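Arginine--tRNA ligase (Campylobacter jejuni, PDB 3FNR) catalyses the ATP-dependent attachment of L-arginine to tRNA(Arg), yielding L-arginyl-tRNA(Arg), AMP and diphosphate. Local coordinates at residues L381-V386 with P400-N405; L387-E392 with L396-D401; N20-G25 with V435-K440. The protein carries 1 engineered substitution. One frame throughout, in Å; residues are numbered along the deposited sequence.

Interaction 1 of 3, residues L381-V386 with P400-N405; sequences LNLKAV and PDYLKN. With SO4 (sulfate ion), chain B.
V386 and Y402 mark the closest approach of the two backbones, with their CA atoms 7.6 Å apart, where the first turn of helix 383-393 faces the early part of helix 398-416. The chain runs in roughly opposite directions through the two segments, and within the first of them V386 N is hydrogen-bonded to N382 O at 3.2 Å. The ring of Y402 accounts for the largest share of the buried surface. The CG of Y402 stands anti to the amide nitrogen (chi1 167°), which carries the phenol across to residues 382-386. L383 lies at about a right angle to it and meets its outer part: CD1 of L383 approaches the ring obliquely, 3.6 Å from CE2 of Y402, and the CB of the same leucine lies by the hydroxyl, 3.6 Å from OH of Y402.

The two helices form an antiparallel hairpin within the DALR anticodon binding domain, and Y402 packs between them. V386 takes the root of the tyrosine: its CG2 is 3.8 Å from Y402 CD1, and its CG1 is 4.0 Å from Y402 CB. The hydroxyl is hydrogen-bonded to the backbone oxygen of E379, just before the first segment. S438 of helix 425-445 also packs on Y402, while F22 and T23 touch L383. K384 takes no part in the tyrosine packing; its chain, bent at chi3 and chi4, brings NZ to O4 of a sulfate ion in a 2.7 Å hydrogen bond. That ion, probably acquired from the crystallisation liquor, is also bound by E26 N and K28 NZ.

Interaction 2 of 3, residues L387-E392 with L396-D401; sequences LNDAFE and LQKIPD
Apolar packing carries most of the contact, and A390 is at its middle. The methyl of A390 points at the other segment and meets two neighbours there: its CB lies 4.2 Å from CB of K398 and 4.3 Å from CG1 of I399. The small side chain is consistent with the close backbones; the CA atoms of A390 and L396, on either side of the connection, are 5.4 Å apart. L387, one turn earlier, extends the apolar patch. With CG anti to the carbonyl carbon (chi1 -64°), the end of L387 comes nearer to I399 than the direction of its CB would suggest. The two side chains meet at about a right angle, CD2 of L387 lying 4.1 Å from CG1 of I399 and equally far from its CD1. The leucines and the isoleucine are buried further by the surroundings: L396 packs on F55 and L62 of helix 50-65, L387 on L445, and I399 on A442 of helix 425-445.

A van der Waals contact of a methyl with a backbone oxygen comes from the turn, where L396 places CD2 4.2 Å from O of A390.

The single charged pair lies at the exposed margin. K398 leaves its backbone toward residues 387-392, and its chain bends at chi2 (-95°) and again at chi4 so that NZ comes round to D389. The separation of D389 OD2 and K398 NZ is 3.9 Å, a long salt bridge, probably weaker than a close ion pair. The aspartate and lysine side chains approach at an oblique angle.

The register, with L387 opposite I399 and A390 opposite L396, is that of two antiparallel helices joined by a short turn. This is the connecting end of an alpha-helical hairpin, formed by helices 383-393 and 398-416, in the largely helical DALR anticodon binding domain.

Interaction 3 of 3, residues N20-G25 with V435-K440; sequences NDFTKG and VALSIK
F22 inserts its ring against L437 and S438 of helix 425-445, joining a type II beta turn near the N terminus, D21 to K24, to the DALR anticodon binding domain. The turn lies between helix 5-17 and strand 31-35, so the contact links chain regions more than 400 residues apart.

Apolar contact dominates. With CG anti to the amide nitrogen (chi1 175°), F22 brings CD2 to 3.7 Å from CG of L437. The CD2 methyl of that leucine makes an off-centre CH-pi contact, 4.2 Å from the ring centroid and 30° off the ring normal. T23 adds its own methyl, CG2, 3.5 Å above the ring plane and over the centre.

A polar atom meets the ring at its edge: S438 OG lies near the plane, 3.5 Å from F22 CE2. That hydroxyl is satisfied by a hydrogen bond with the backbone oxygen of A380, so it serves here as a packing neighbour.

Among the hydrogen bonds within residues 20-25, K24 N to D21 O, at 3.1 Å, closes the turn. Separately, T23 OG1, which also bonds with H65 NE2, donates to F22 O at 2.6 Å in a strongly bent bond, the C=O...OG1 angle being 103°.

In the fold
Interactions 1 and 2 are successive levels of one helical hairpin, their centres about 8 Å apart, and they meet where V386 CG1 lies 3.9 Å from K398 O. Interaction 3 is centred about 11 Å from interaction 1 and 14 Å from interaction 2. Helix 425-445 packs on the hairpin, with Y402 OH 3.6 Å from S438 CB and L383 CD2 3.7 Å from S438 O. The N-terminal turn bears on it as well, L387 CD1 lying 3.6 Å from T23 OG1. Through H65, T23 and G25 also bond to the end of helix 50-65, which directly follows the 'HIGH' motif (residues 39-49) in sequence; L396 of interaction 2 packs on that same helix.

Interaction 1 of 3, residues L381-V386 with P400-N405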
# COMPACT_ATOMS: atom_id res chain seq x y z
N LEU A 381 22.39 -9.71 -10.52
CA LEU A 381 23.08 -9.04 -9.42
C LEU A 381 22.75 -7.56 -9.27
O LEU A 381 22.93 -6.99 -8.20
CB LEU A 381 24.60 -9.25 -9.54
CG LEU A 381 25.04 -10.71 -9.40
CD1 LEU A 381 26.47 -10.89 -9.85
CD2 LEU A 381 24.86 -11.20 -7.96
N ASN A 382 22.26 -6.95 -10.35
CA ASN A 382 21.91 -5.53 -10.40
C ASN A 382 20.67 -5.15 -9.57
O ASN A 382 20.34 -3.97 -9.48
CB ASN A 382 21.68 -5.11 -11.85
CG ASN A 382 21.64 -3.59 -12.04
OD1 ASN A 382 20.74 -3.06 -12.69
ND2 ASN A 382 22.61 -2.90 -11.46
N LEU A 383 19.98 -6.14 -8.98
CA LEU A 383 18.79 -5.89 -8.16
C LEU A 383 19.05 -4.89 -7.04
O LEU A 383 18.25 -3.98 -6.84
CB LEU A 383 18.20 -7.20 -7.61
CG LEU A 383 16.94 -7.12 -6.73
CD1 LEU A 383 15.78 -6.46 -7.43
CD2 LEU A 383 16.53 -8.49 -6.23
N LYS A 384 20.17 -5.05 -6.34
CA LYS A 384 20.58 -4.15 -5.25
C LYS A 384 20.54 -2.68 -5.65
O LYS A 384 19.92 -1.87 -4.96
CB LYS A 384 21.99 -4.51 -4.78
CG LYS A 384 22.35 -3.97 -3.39
CD LYS A 384 23.86 -3.91 -3.20
CE LYS A 384 24.28 -4.17 -1.76
NZ LYS A 384 23.49 -3.43 -0.72
N ALA A 385 21.18 -2.35 -6.78
CA ALA A 385 21.19 -1.00 -7.33
C ALA A 385 19.77 -0.51 -7.63
O ALA A 385 19.42 0.61 -7.29
CB ALA A 385 22.04 -0.95 -8.60
N VAL A 386 18.98 -1.36 -8.27
CA VAL A 386 17.60 -1.03 -8.63
C VAL A 386 16.77 -0.69 -7.40
O VAL A 386 16.10 0.35 -7.39
CB VAL A 386 16.94 -2.17 -9.45
CG1 VAL A 386 15.47 -1.86 -9.71
CG2 VAL A 386 17.69 -2.36 -10.78
N PRO A 400 8.62 -3.75 -10.75
CA PRO A 400 8.03 -4.52 -11.86
C PRO A 400 8.79 -4.41 -13.20
O PRO A 400 8.90 -5.42 -13.90
CB PRO A 400 6.63 -3.91 -12.03
CG PRO A 400 6.32 -3.29 -10.73
CD PRO A 400 7.61 -2.85 -10.13
N ASP A 401 9.30 -3.23 -13.53
CA ASP A 401 10.09 -3.03 -14.77
C ASP A 401 11.34 -3.91 -14.82
O ASP A 401 11.65 -4.47 -15.87
CB ASP A 401 10.51 -1.56 -14.92
CG ASP A 401 9.35 -0.64 -15.27
OD1 ASP A 401 9.57 0.59 -15.25
OD2 ASP A 401 8.23 -1.13 -15.54
N TYR A 402 12.04 -4.00 -13.69
CA TYR A 402 13.24 -4.82 -13.57
C TYR A 402 12.88 -6.28 -13.82
O TYR A 402 13.56 -6.98 -14.56
CB TYR A 402 13.86 -4.65 -12.16
CG TYR A 402 14.93 -5.68 -11.83
CD1 TYR A 402 16.24 -5.51 -12.25
CD2 TYR A 402 14.62 -6.83 -11.10
CE1 TYR A 402 17.23 -6.47 -11.96
CE2 TYR A 402 15.58 -7.79 -10.81
CZ TYR A 402 16.88 -7.60 -11.24
OH TYR A 402 17.83 -8.55 -10.93
N LEU A 403 11.80 -6.71 -13.17
CA LEU A 403 11.38 -8.08 -13.16
C LEU A 403 10.89 -8.53 -14.53
O LEU A 403 11.20 -9.64 -14.97
CB LEU A 403 10.27 -8.23 -12.14
CG LEU A 403 10.41 -9.23 -10.99
CD1 LEU A 403 11.85 -9.52 -10.62
CD2 LEU A 403 9.63 -8.68 -9.82
N LYS A 404 10.13 -7.65 -15.19
CA LYS A 404 9.68 -7.84 -16.57
C LYS A 404 10.84 -8.12 -17.51
O LYS A 404 10.83 -9.11 -18.25
CB LYS A 404 8.96 -6.59 -17.07
CG LYS A 404 7.46 -6.71 -17.16
CD LYS A 404 6.87 -5.61 -18.05
CE LYS A 404 7.18 -4.20 -17.52
NZ LYS A 404 6.56 -3.13 -18.36
N ASN A 405 11.84 -7.24 -17.48
CA ASN A 405 13.00 -7.37 -18.34
C ASN A 405 13.85 -8.59 -17.99
O ASN A 405 14.35 -9.26 -18.88
CB ASN A 405 13.84 -6.09 -18.29
CG ASN A 405 13.09 -4.89 -18.84
OD1 ASN A 405 12.34 -4.99 -19.82
ND2 ASN A 405 13.31 -3.73 -18.23
S SO4 B . 24.31 -0.70 2.00
O1 SO4 B . 25.55 0.06 2.17
O2 SO4 B . 23.80 -1.03 3.32
O3 SO4 B . 23.34 0.13 1.29
O4 SO4 B . 24.54 -1.93 1.26

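Interaction 2 of 3, residues L387-E392 with L396-D401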
# COMPACT_ATOMS: atom_id res chain seq x y z
N LEU A 387 16.85 -1.53 -6.36
CA LEU A 387 16.04 -1.35 -5.14
C LEU A 387 16.37 -0.05 -4.41
O LEU A 387 15.47 0.68 -4.00
CB LEU A 387 16.21 -2.53 -4.19
CG LEU A 387 15.72 -3.88 -4.70
CD1 LEU A 387 15.98 -4.97 -3.66
CD2 LEU A 387 14.24 -3.85 -5.14
N ASN A 388 17.66 0.24 -4.26
CA ASN A 388 18.10 1.48 -3.63
C ASN A 388 17.65 2.70 -4.41
O ASN A 388 17.21 3.68 -3.84
CB ASN A 388 19.62 1.47 -3.42
CG ASN A 388 20.03 0.60 -2.24
OD1 ASN A 388 19.89 1.00 -1.08
ND2 ASN A 388 20.56 -0.59 -2.53
N ASP A 389 17.73 2.60 -5.73
CA ASP A 389 17.33 3.68 -6.62
C ASP A 389 15.82 3.86 -6.58
O ASP A 389 15.33 4.99 -6.60
CB ASP A 389 17.79 3.36 -8.05
CG ASP A 389 18.26 4.58 -8.79
OD1 ASP A 389 19.49 4.70 -8.98
OD2 ASP A 389 17.41 5.43 -9.17
N ALA A 390 15.09 2.75 -6.51
CA ALA A 390 13.63 2.79 -6.44
C ALA A 390 13.15 3.47 -5.16
O ALA A 390 12.21 4.26 -5.19
CB ALA A 390 13.03 1.40 -6.56
N PHE A 391 13.80 3.17 -4.04
CA PHE A 391 13.42 3.77 -2.77
C PHE A 391 13.69 5.27 -2.75
O PHE A 391 12.78 6.06 -2.47
CB PHE A 391 14.14 3.12 -1.60
CG PHE A 391 13.79 3.73 -0.28
CD1 PHE A 391 12.52 3.53 0.28
CD2 PHE A 391 14.68 4.55 0.39
CE1 PHE A 391 12.17 4.12 1.48
CE2 PHE A 391 14.34 5.13 1.61
CZ PHE A 391 13.09 4.91 2.15
N GLU A 392 14.92 5.64 -3.07
CA GLU A 392 15.37 7.03 -3.01
C GLU A 392 14.60 7.99 -3.92
O GLU A 392 14.45 9.16 -3.59
CB GLU A 392 16.88 7.11 -3.25
CG GLU A 392 17.70 6.51 -2.10
CD GLU A 392 19.12 6.13 -2.50
OE1 GLU A 392 19.64 5.12 -1.98
OE2 GLU A 392 19.73 6.84 -3.34
N LEU A 396 8.56 3.19 -7.35
CA LEU A 396 8.39 1.76 -7.09
C LEU A 396 8.11 0.92 -8.35
O LEU A 396 8.31 -0.29 -8.33
CB LEU A 396 7.32 1.51 -6.02
CG LEU A 396 7.56 2.19 -4.66
CD1 LEU A 396 6.48 1.82 -3.65
CD2 LEU A 396 8.93 1.88 -4.11
N GLN A 397 7.67 1.57 -9.43
CA GLN A 397 7.43 0.90 -10.70
C GLN A 397 8.70 0.37 -11.36
O GLN A 397 8.61 -0.45 -12.27
CB GLN A 397 6.65 1.79 -11.68
CG GLN A 397 7.46 2.87 -12.39
CD GLN A 397 7.78 4.07 -11.50
OE1 GLN A 397 7.18 4.26 -10.44
NE2 GLN A 397 8.73 4.89 -11.94
N LYS A 398 9.86 0.82 -10.90
CA LYS A 398 11.15 0.25 -11.30
C LYS A 398 11.29 -1.22 -10.87
O LYS A 398 12.03 -1.98 -11.50
CB LYS A 398 12.32 1.06 -10.71
CG LYS A 398 12.40 2.53 -11.15
CD LYS A 398 13.34 2.73 -12.34
CE LYS A 398 13.58 4.21 -12.65
NZ LYS A 398 14.32 4.92 -11.55
N ILE A 399 10.59 -1.62 -9.82
CA ILE A 399 10.62 -3.02 -9.39
C ILE A 399 9.92 -3.97 -10.40
O ILE A 399 10.57 -4.92 -10.87
CB ILE A 399 10.15 -3.23 -7.91
CG1 ILE A 399 10.93 -2.35 -6.93
CG2 ILE A 399 10.30 -4.69 -7.49
CD1 ILE A 399 10.39 -2.39 -5.48
N PRO A 400 8.62 -3.75 -10.75
CA PRO A 400 8.03 -4.52 -11.86
C PRO A 400 8.79 -4.41 -13.20
O PRO A 400 8.90 -5.42 -13.90
CB PRO A 400 6.63 -3.91 -12.03
CG PRO A 400 6.32 -3.29 -10.73
CD PRO A 400 7.61 -2.85 -10.13
N ASP A 401 9.30 -3.23 -13.53
CA ASP A 401 10.09 -3.03 -14.77
C ASP A 401 11.34 -3.91 -14.82
O ASP A 401 11.65 -4.47 -15.87
CB ASP A 401 10.51 -1.56 -14.92
CG ASP A 401 9.35 -0.64 -15.27
OD1 ASP A 401 9.57 0.59 -15.25
OD2 ASP A 401 8.23 -1.13 -15.54

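Interaction 3 of 3, residues N20-G25 with V435-K440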
# COMPACT_ATOMS: atom_id res chain seq x y z
N ASN A 20 18.82 -15.23 2.04
CA ASN A 20 17.90 -14.32 2.72
C ASN A 20 18.44 -12.89 2.92
O ASN A 20 17.67 -11.96 3.13
CB ASN A 20 17.44 -14.91 4.05
CG ASN A 20 16.45 -16.06 3.88
OD1 ASN A 20 16.20 -16.81 4.83
ND2 ASN A 20 15.87 -16.20 2.69
N ASP A 21 19.76 -12.73 2.83
CA ASP A 21 20.39 -11.43 3.00
C ASP A 21 20.74 -10.73 1.69
O ASP A 21 21.26 -9.61 1.70
CB ASP A 21 21.64 -11.57 3.88
CG ASP A 21 21.32 -12.08 5.28
OD1 ASP A 21 22.26 -12.48 5.99
OD2 ASP A 21 20.12 -12.07 5.67
N PHE A 22 20.45 -11.39 0.56
CA PHE A 22 20.72 -10.86 -0.78
C PHE A 22 19.96 -9.56 -1.00
O PHE A 22 18.73 -9.52 -0.86
CB PHE A 22 20.34 -11.90 -1.84
CG PHE A 22 20.46 -11.41 -3.28
CD1 PHE A 22 21.69 -10.98 -3.79
CD2 PHE A 22 19.36 -11.42 -4.12
CE1 PHE A 22 21.81 -10.56 -5.11
CE2 PHE A 22 19.46 -11.01 -5.45
CZ PHE A 22 20.69 -10.57 -5.94
N THR A 23 20.73 -8.52 -1.33
CA THR A 23 20.30 -7.13 -1.57
C THR A 23 19.84 -6.32 -0.35
O THR A 23 19.50 -5.14 -0.47
CB THR A 23 19.28 -6.98 -2.74
OG1 THR A 23 18.03 -7.58 -2.38
CG2 THR A 23 19.81 -7.62 -4.02
N LYS A 24 19.83 -6.96 0.82
CA LYS A 24 19.53 -6.27 2.08
C LYS A 24 20.60 -5.23 2.39
O LYS A 24 21.79 -5.47 2.22
CB LYS A 24 19.41 -7.27 3.24
CG LYS A 24 18.05 -7.96 3.29
CD LYS A 24 17.79 -8.66 4.59
CE LYS A 24 16.37 -9.23 4.61
NZ LYS A 24 16.24 -10.34 5.59
N GLY A 25 20.15 -4.06 2.83
CA GLY A 25 21.07 -2.99 3.22
C GLY A 25 21.41 -3.05 4.70
O GLY A 25 20.66 -3.63 5.49
N VAL A 435 19.16 -16.04 -10.91
CA VAL A 435 17.98 -15.43 -11.53
C VAL A 435 16.71 -15.73 -10.71
O VAL A 435 15.92 -14.83 -10.43
CB VAL A 435 17.79 -15.88 -13.01
CG1 VAL A 435 16.55 -15.27 -13.64
CG2 VAL A 435 19.04 -15.52 -13.84
N ALA A 436 16.56 -16.99 -10.31
CA ALA A 436 15.45 -17.39 -9.45
C ALA A 436 15.44 -16.59 -8.14
O ALA A 436 14.38 -16.22 -7.65
CB ALA A 436 15.51 -18.89 -9.17
N LEU A 437 16.63 -16.31 -7.61
CA LEU A 437 16.77 -15.60 -6.35
C LEU A 437 16.37 -14.13 -6.46
O LEU A 437 15.70 -13.61 -5.57
CB LEU A 437 18.20 -15.74 -5.80
CG LEU A 437 18.56 -15.03 -4.49
CD1 LEU A 437 17.70 -15.50 -3.31
CD2 LEU A 437 20.04 -15.17 -4.18
N SER A 438 16.77 -13.48 -7.55
CA SER A 438 16.36 -12.10 -7.83
C SER A 438 14.85 -11.97 -8.05
O SER A 438 14.24 -11.01 -7.59
CB SER A 438 17.10 -11.56 -9.05
OG SER A 438 18.49 -11.49 -8.79
N ILE A 439 14.26 -12.95 -8.73
CA ILE A 439 12.82 -12.95 -8.97
C ILE A 439 12.08 -13.04 -7.63
O ILE A 439 11.23 -12.19 -7.33
CB ILE A 439 12.40 -14.07 -9.96
CG1 ILE A 439 12.83 -13.69 -11.38
CG2 ILE A 439 10.90 -14.33 -9.92
CD1 ILE A 439 12.67 -14.78 -12.40
N LYS A 440 12.49 -14.02 -6.83
CA LYS A 440 11.91 -14.28 -5.51
C LYS A 440 12.05 -13.10 -4.55
O LYS A 440 11.08 -12.69 -3.92
CB LYS A 440 12.56 -15.54 -4.90
CG LYS A 440 12.06 -15.88 -3.51
CD LYS A 440 12.15 -17.37 -3.26
CE LYS A 440 13.32 -17.73 -2.39
NZ LYS A 440 12.92 -17.62 -0.96